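PDB 4G1P: Cys-Gly metallodipeptidase DUG1 from Saccharomyces cerevisiae, which hydrolyses the dipeptide Cys-Gly with high specificity as a metallodipeptidase and forms the catalytic component of the complex that degrades glutathione. Local coordinates for residues A[203-209]-A[409-413]; A[218-222]-A[355-359]; A[262-267]-A[316-320]. All coordinates share one frame. Residue numbers count along the deposited sequence, not the author numbering.

Contact 1: residues A[203-209]-A[409-413]; sequences WLGTKKP and VYGVD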
# COMPACT_ATOMS: atom_id res chain seq x y z
N TRP A 203 -14.31 25.59 10.81
CA TRP A 203 -15.74 25.82 10.92
C TRP A 203 -16.41 24.51 10.61
O TRP A 203 -15.86 23.68 9.90
CB TRP A 203 -16.23 26.83 9.89
CG TRP A 203 -15.73 28.20 10.08
CD1 TRP A 203 -14.93 28.66 11.08
CD2 TRP A 203 -16.01 29.33 9.23
NE1 TRP A 203 -14.69 30.00 10.91
CE2 TRP A 203 -15.33 30.43 9.78
CE3 TRP A 203 -16.75 29.50 8.07
CZ2 TRP A 203 -15.39 31.70 9.21
CZ3 TRP A 203 -16.80 30.76 7.50
CH2 TRP A 203 -16.13 31.84 8.07
N LEU A 204 -17.62 24.34 11.13
CA LEU A 204 -18.41 23.17 10.82
C LEU A 204 -18.69 23.05 9.32
O LEU A 204 -18.59 21.97 8.73
CB LEU A 204 -19.73 23.27 11.58
CG LEU A 204 -20.77 22.21 11.27
CD1 LEU A 204 -20.21 20.87 11.70
CD2 LEU A 204 -22.05 22.55 12.00
N GLY A 205 -19.05 24.17 8.71
CA GLY A 205 -19.46 24.19 7.33
C GLY A 205 -18.63 25.24 6.65
O GLY A 205 -17.48 25.47 7.04
N THR A 206 -19.20 25.91 5.65
CA THR A 206 -18.42 26.87 4.88
C THR A 206 -18.92 28.31 4.96
O THR A 206 -18.31 29.20 4.37
CB THR A 206 -18.38 26.47 3.41
OG1 THR A 206 -19.69 26.60 2.86
CG2 THR A 206 -17.89 25.03 3.26
N LYS A 207 -20.00 28.55 5.69
CA LYS A 207 -20.68 29.84 5.62
C LYS A 207 -20.67 30.63 6.93
O LYS A 207 -20.82 31.85 6.92
CB LYS A 207 -22.13 29.64 5.20
CG LYS A 207 -22.34 28.55 4.15
CD LYS A 207 -23.66 27.81 4.39
CE LYS A 207 -23.96 26.86 3.25
NZ LYS A 207 -23.88 27.57 1.94
N LYS A 208 -20.50 29.95 8.05
CA LYS A 208 -20.67 30.57 9.35
C LYS A 208 -19.58 30.16 10.34
O LYS A 208 -19.38 28.98 10.58
CB LYS A 208 -22.04 30.21 9.92
CG LYS A 208 -22.44 31.03 11.13
CD LYS A 208 -23.74 30.52 11.73
CE LYS A 208 -24.19 31.38 12.91
NZ LYS A 208 -25.50 30.88 13.43
N PRO A 209 -18.88 31.16 10.92
CA PRO A 209 -17.81 30.92 11.89
C PRO A 209 -18.32 30.22 13.14
O PRO A 209 -19.50 30.29 13.44
CB PRO A 209 -17.32 32.33 12.22
CG PRO A 209 -18.43 33.24 11.83
CD PRO A 209 -19.10 32.59 10.67
N VAL A 409 -15.95 40.81 13.48
CA VAL A 409 -15.34 40.61 12.17
C VAL A 409 -16.33 40.06 11.16
O VAL A 409 -16.42 40.55 10.04
CB VAL A 409 -14.12 39.67 12.25
CG1 VAL A 409 -13.55 39.40 10.87
CG2 VAL A 409 -13.05 40.23 13.18
N TYR A 410 -17.06 39.02 11.54
CA TYR A 410 -17.97 38.37 10.59
C TYR A 410 -19.43 38.82 10.70
O TYR A 410 -20.29 38.29 9.99
CB TYR A 410 -17.89 36.85 10.73
CG TYR A 410 -16.57 36.25 10.34
CD1 TYR A 410 -16.24 36.06 9.01
CD2 TYR A 410 -15.66 35.83 11.31
CE1 TYR A 410 -15.04 35.48 8.65
CE2 TYR A 410 -14.45 35.26 10.97
CZ TYR A 410 -14.14 35.08 9.64
OH TYR A 410 -12.94 34.50 9.29
N GLY A 411 -19.72 39.77 11.57
CA GLY A 411 -21.05 40.36 11.65
C GLY A 411 -22.17 39.44 12.12
O GLY A 411 -23.34 39.82 12.04
N VAL A 412 -21.82 38.24 12.58
CA VAL A 412 -22.80 37.34 13.21
C VAL A 412 -22.14 36.74 14.42
O VAL A 412 -20.92 36.79 14.55
CB VAL A 412 -23.23 36.19 12.29
CG1 VAL A 412 -24.10 36.69 11.16
CG2 VAL A 412 -22.01 35.45 11.74
N ASP A 413 -22.92 36.17 15.32
CA ASP A 413 -22.34 35.45 16.44
C ASP A 413 -22.04 34.02 15.99
O ASP A 413 -22.80 33.43 15.24
CB ASP A 413 -23.27 35.48 17.67
CG ASP A 413 -23.41 36.88 18.27
OD1 ASP A 413 -22.41 37.43 18.77
OD2 ASP A 413 -24.54 37.42 18.25
O HOH W 1 -25.41 32.71 16.15

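Contact 2: residues A[218-222]-A[355-359]; sequences CNYYQ and SEKLT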
# COMPACT_ATOMS: atom_id res chain seq x y z
N CYS A 218 -8.59 10.12 20.02
CA CYS A 218 -8.26 9.20 18.95
C CYS A 218 -7.32 8.09 19.42
O CYS A 218 -6.25 8.35 19.98
CB CYS A 218 -7.67 9.96 17.74
SG CYS A 218 -7.44 8.92 16.27
N ASN A 219 -7.74 6.85 19.22
CA ASN A 219 -6.89 5.71 19.50
C ASN A 219 -6.56 5.00 18.20
O ASN A 219 -7.46 4.54 17.49
CB ASN A 219 -7.56 4.76 20.50
CG ASN A 219 -7.45 5.25 21.94
OD1 ASN A 219 -7.33 6.45 22.19
ND2 ASN A 219 -7.49 4.33 22.89
N TYR A 220 -5.28 4.95 17.86
CA TYR A 220 -4.90 4.39 16.58
C TYR A 220 -4.27 3.02 16.77
O TYR A 220 -3.27 2.88 17.50
CB TYR A 220 -3.95 5.33 15.84
CG TYR A 220 -3.96 5.15 14.34
CD1 TYR A 220 -3.34 4.06 13.75
CD2 TYR A 220 -4.58 6.08 13.52
CE1 TYR A 220 -3.34 3.90 12.38
CE2 TYR A 220 -4.58 5.92 12.15
CZ TYR A 220 -3.96 4.82 11.58
OH TYR A 220 -3.95 4.66 10.22
N TYR A 221 -4.85 2.02 16.12
CA TYR A 221 -4.42 0.63 16.29
C TYR A 221 -3.89 0.00 15.00
O TYR A 221 -4.25 0.40 13.88
CB TYR A 221 -5.57 -0.23 16.83
CG TYR A 221 -6.09 0.23 18.17
CD1 TYR A 221 -5.42 -0.08 19.33
CD2 TYR A 221 -7.24 0.99 18.25
CE1 TYR A 221 -5.89 0.35 20.56
CE2 TYR A 221 -7.72 1.44 19.47
CZ TYR A 221 -7.04 1.11 20.62
OH TYR A 221 -7.51 1.55 21.85
N GLN A 222 -3.02 -0.99 15.18
CA GLN A 222 -2.63 -1.85 14.08
C GLN A 222 -2.77 -3.30 14.51
O GLN A 222 -2.28 -3.70 15.58
CB GLN A 222 -1.20 -1.55 13.59
CG GLN A 222 -0.10 -1.79 14.61
CD GLN A 222 1.27 -1.47 14.06
OE1 GLN A 222 1.41 -1.00 12.93
NE2 GLN A 222 2.30 -1.73 14.85
N SER A 355 -9.20 5.33 27.82
CA SER A 355 -8.23 4.89 26.82
C SER A 355 -7.83 3.43 27.04
O SER A 355 -8.03 2.58 26.17
CB SER A 355 -6.99 5.79 26.83
OG SER A 355 -6.09 5.47 25.78
N GLU A 356 -7.29 3.18 28.23
CA GLU A 356 -6.90 1.84 28.68
C GLU A 356 -7.95 0.77 28.42
O GLU A 356 -7.70 -0.20 27.71
CB GLU A 356 -6.61 1.88 30.17
CG GLU A 356 -5.32 1.21 30.58
CD GLU A 356 -4.14 2.14 30.44
OE1 GLU A 356 -4.33 3.25 29.89
OE2 GLU A 356 -3.03 1.78 30.90
N LYS A 357 -9.14 0.95 29.00
CA LYS A 357 -10.21 -0.02 28.83
C LYS A 357 -10.56 -0.26 27.36
O LYS A 357 -10.83 -1.38 26.94
CB LYS A 357 -11.46 0.37 29.63
CG LYS A 357 -12.53 -0.73 29.65
CD LYS A 357 -13.72 -0.40 30.56
CE LYS A 357 -14.82 -1.48 30.52
NZ LYS A 357 -15.99 -1.12 29.64
N LEU A 358 -10.56 0.82 26.58
CA LEU A 358 -10.90 0.72 25.17
C LEU A 358 -9.91 -0.19 24.48
O LEU A 358 -10.28 -1.05 23.69
CB LEU A 358 -10.89 2.10 24.53
CG LEU A 358 -11.12 2.08 23.02
CD1 LEU A 358 -12.42 1.42 22.71
CD2 LEU A 358 -11.11 3.45 22.46
N THR A 359 -8.64 0.01 24.79
CA THR A 359 -7.57 -0.79 24.22
C THR A 359 -7.71 -2.27 24.60
O THR A 359 -7.50 -3.16 23.76
CB THR A 359 -6.22 -0.25 24.66
OG1 THR A 359 -5.98 0.97 23.97
CG2 THR A 359 -5.10 -1.24 24.34

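Contact 3: residues A[262-267]-A[316-320]; sequences ILIDGI and YPSLS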
# COMPACT_ATOMS: atom_id res chain seq x y z
N ILE A 262 -20.00 0.45 15.60
CA ILE A 262 -18.84 -0.25 16.10
C ILE A 262 -19.30 -1.56 16.74
O ILE A 262 -20.31 -1.59 17.45
CB ILE A 262 -18.07 0.62 17.09
CG1 ILE A 262 -17.70 1.94 16.42
CG2 ILE A 262 -16.82 -0.10 17.60
CD1 ILE A 262 -16.86 2.86 17.28
N LEU A 263 -18.59 -2.65 16.47
CA LEU A 263 -19.04 -3.97 16.87
C LEU A 263 -18.23 -4.54 18.00
O LEU A 263 -18.34 -5.72 18.32
CB LEU A 263 -19.00 -4.92 15.68
CG LEU A 263 -19.82 -4.39 14.52
CD1 LEU A 263 -19.74 -5.31 13.34
CD2 LEU A 263 -21.26 -4.21 14.95
N ILE A 264 -17.41 -3.71 18.61
CA ILE A 264 -16.58 -4.19 19.69
C ILE A 264 -17.35 -4.13 21.00
O ILE A 264 -17.85 -3.07 21.37
CB ILE A 264 -15.31 -3.36 19.79
CG1 ILE A 264 -14.44 -3.63 18.56
CG2 ILE A 264 -14.58 -3.66 21.07
CD1 ILE A 264 -13.25 -2.72 18.45
N ASP A 265 -17.47 -5.25 21.69
CA ASP A 265 -18.17 -5.28 22.97
C ASP A 265 -17.53 -4.35 23.99
O ASP A 265 -16.31 -4.29 24.11
CB ASP A 265 -18.20 -6.70 23.57
CG ASP A 265 -19.28 -7.57 22.95
OD1 ASP A 265 -20.23 -7.00 22.36
OD2 ASP A 265 -19.17 -8.82 23.05
N GLY A 266 -18.36 -3.65 24.74
CA GLY A 266 -17.87 -2.90 25.88
C GLY A 266 -17.82 -1.41 25.68
O GLY A 266 -17.76 -0.68 26.66
N ILE A 267 -17.86 -0.95 24.43
CA ILE A 267 -17.64 0.46 24.16
C ILE A 267 -18.85 1.33 24.50
O ILE A 267 -18.73 2.35 25.19
CB ILE A 267 -17.21 0.72 22.72
CG1 ILE A 267 -15.96 -0.09 22.40
CG2 ILE A 267 -16.91 2.20 22.51
CD1 ILE A 267 -15.32 0.30 21.10
N TYR A 316 -20.74 10.72 19.62
CA TYR A 316 -20.73 9.26 19.54
C TYR A 316 -19.41 8.82 18.93
O TYR A 316 -18.91 9.48 18.02
CB TYR A 316 -21.91 8.74 18.71
CG TYR A 316 -23.24 8.91 19.41
CD1 TYR A 316 -23.38 8.61 20.76
CD2 TYR A 316 -24.35 9.39 18.74
CE1 TYR A 316 -24.59 8.76 21.42
CE2 TYR A 316 -25.57 9.55 19.38
CZ TYR A 316 -25.68 9.24 20.73
OH TYR A 316 -26.88 9.39 21.39
N PRO A 317 -18.83 7.72 19.42
CA PRO A 317 -17.54 7.26 18.88
C PRO A 317 -17.65 6.82 17.43
O PRO A 317 -18.76 6.65 16.91
CB PRO A 317 -17.19 6.05 19.77
CG PRO A 317 -18.48 5.60 20.32
CD PRO A 317 -19.35 6.82 20.46
N SER A 318 -16.51 6.68 16.76
CA SER A 318 -16.50 6.14 15.41
C SER A 318 -15.28 5.25 15.20
O SER A 318 -14.29 5.35 15.92
CB SER A 318 -16.53 7.26 14.37
OG SER A 318 -15.42 8.12 14.54
N LEU A 319 -15.37 4.35 14.23
CA LEU A 319 -14.25 3.46 13.92
C LEU A 319 -14.02 3.53 12.42
O LEU A 319 -14.93 3.32 11.63
CB LEU A 319 -14.55 2.02 14.36
CG LEU A 319 -13.39 1.04 14.54
CD1 LEU A 319 -13.82 -0.17 15.36
CD2 LEU A 319 -12.81 0.57 13.21
N SER A 320 -12.80 3.88 12.05
CA SER A 320 -12.45 4.00 10.64
C SER A 320 -11.36 3.01 10.26
O SER A 320 -10.49 2.67 11.07
CB SER A 320 -12.00 5.42 10.32
OG SER A 320 -13.11 6.28 10.08

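Contact 1: residues A[203-209]-A[409-413]
Two aromatic rings and a proline define how 203-209 meets the end of helix 397-410. Trp203 and Tyr410 both point CA-to-CB toward the other segment, and with chi1 m on each (chi2 -2° and -78°) the indole edge meets the phenol face. The six-membered ring of Trp203 and the Tyr410 ring have centroids 5.3 Å apart and planes at 81°, a T-shaped pair whose closest atoms are Trp203 CZ2 and Tyr410 CZ at 3.6 Å. Pro209 packs CG against Tyr410 CB at 3.8 Å and Val412 CG2 at 4.2 Å. Lys208 is fully extended, all four chi angles t, so its CE comes within 3.4 Å of Asp413 O; its ammonium makes salt bridges to Asp415 and Glu286. Gly411, whose positive phi (66°) favours glycine, ends the helix just before Val412, which points toward 203-209. Pro209 also pairs by backbone with Asp415, so this cluster sits where a loop and a helix end lead into the parallel strands 210-226 and 415-419 of the M20 alpha/beta scaffold.

Contact 2: residues A[218-222]-A[355-359]
This is a helix packed on a beta-sheet, in the alpha/beta lid domain of the M20 peptidases: helix 355-371 lies over strand 210-226. The axes of 218-222 and 355-359 approach to 10.2 Å, a usual spacing for helix-on-sheet packing, and their N-to-C directions differ by 32°. The backbones are closest at Asn219 and Ser355, whose CA atoms are 7.5 Å apart.

The sidedness of the strand explains which residues take part. Asn219 and Tyr221 direct their CA-to-CB bonds toward the helix, which covers 58 Å² of Asn219 and 57 Å² of Tyr221. Cys218 points away: it touches the bound cysteine and packs on Thr335 of the second subunit. Tyr220, out of reach of the helix, hydrogen-bonds through its OH to Lys334 O of that subunit. One strand therefore serves the interior of the lid on one face, and the ligand pocket and dimer interface on the other.

The apolar part of the helix side is Leu358, which points toward the strand and brings CG to 3.8 Å from Tyr221 OH. It also lies against the Asn219 side chain and reaches Ile267 beyond.

Among the polar groups, Ser355 OG is hydrogen-bonded to Asp386 of strand 378-391, tying the helix start to a neighbouring strand. The helix itself is regular here, with Thr359 N bonded to Ser355 O at 3.0 Å. Thr359 completes the contact in the plane of the Tyr221 ring: Tyr221 OH and Thr359 OG1 share a hydrogen bond of 2.7 Å, in which either could be the donor.

Contact 3: residues A[262-267]-A[316-320]
A buried contact whose side-chain pairs are all apolar joins a loop to a strand in the lid domain: 262-267 follows helix 244-252, while segment 316-320 includes the beginning of strand 318-325, which pairs with strand 340-349. Ile262 and Leu319 lie nearest each other along the backbones, with CA atoms 6.3 Å apart.

Ile262 contributes 75 Å² of the 212 Å² buried. With chi1 -56° and chi2 -177° its side chain reaches out so that Ile262 CD1 sits directly against the strand backbone, 3.5 Å from Ser318 C and 3.7 Å from Leu319 N. Ile262 CD1 also lies 4.1 Å from Pro317 CB, while Ile262 CG2 meets Leu319 CD1 at 3.7 Å. Leu319 CD1 is also 4.0 Å from Ile264 CD1, so this methyl is shared by two isoleucines. Ile267 adds a further contact, its CG2 at 4.3 Å from Pro317 CG.

Ile264 and Ile267 are the two ends of a type II beta turn, with Gly266 at phi 106° and psi -18°, a conformation in which a side chain would clash with the preceding carbonyl. Both ends of the turn point toward the strand and also touch helix 355-371, Ile264 on Leu361 and Ile267 on Leu358.

Ser318 turns its CA-to-CB bond away from the loop and packs on Gly238 of the second subunit. Since the loop and strand exchange no hydrogen bonds, their union rests on shape and hydrophobic burial: the loop packs on the sheet through its isoleucines and does not add a strand to it.

From the N terminus, the first halves appear in the order 203-209, 218-222, 262-267, and their partners return in reverse: 316-320, 355-359, 409-413. The loops are thus fully nested, contact 3 within contact 2 and contact 2 within contact 1, and none cross. Contact 1 closes the widest excursion, joining the loop that leads into strand 210-226 to the turn before strand 415-419. Contact 2 joins strand 210-226 to helix 355-371, and contact 3 the loop after helix 244-252 to strand 318-325. These two touch directly, Leu358 CD1 lying 3.5 Å from Ile267 CD1. Contact 1 stands apart, its nearest atoms about 18 Å from contact 2 and 13 Å from contact 3.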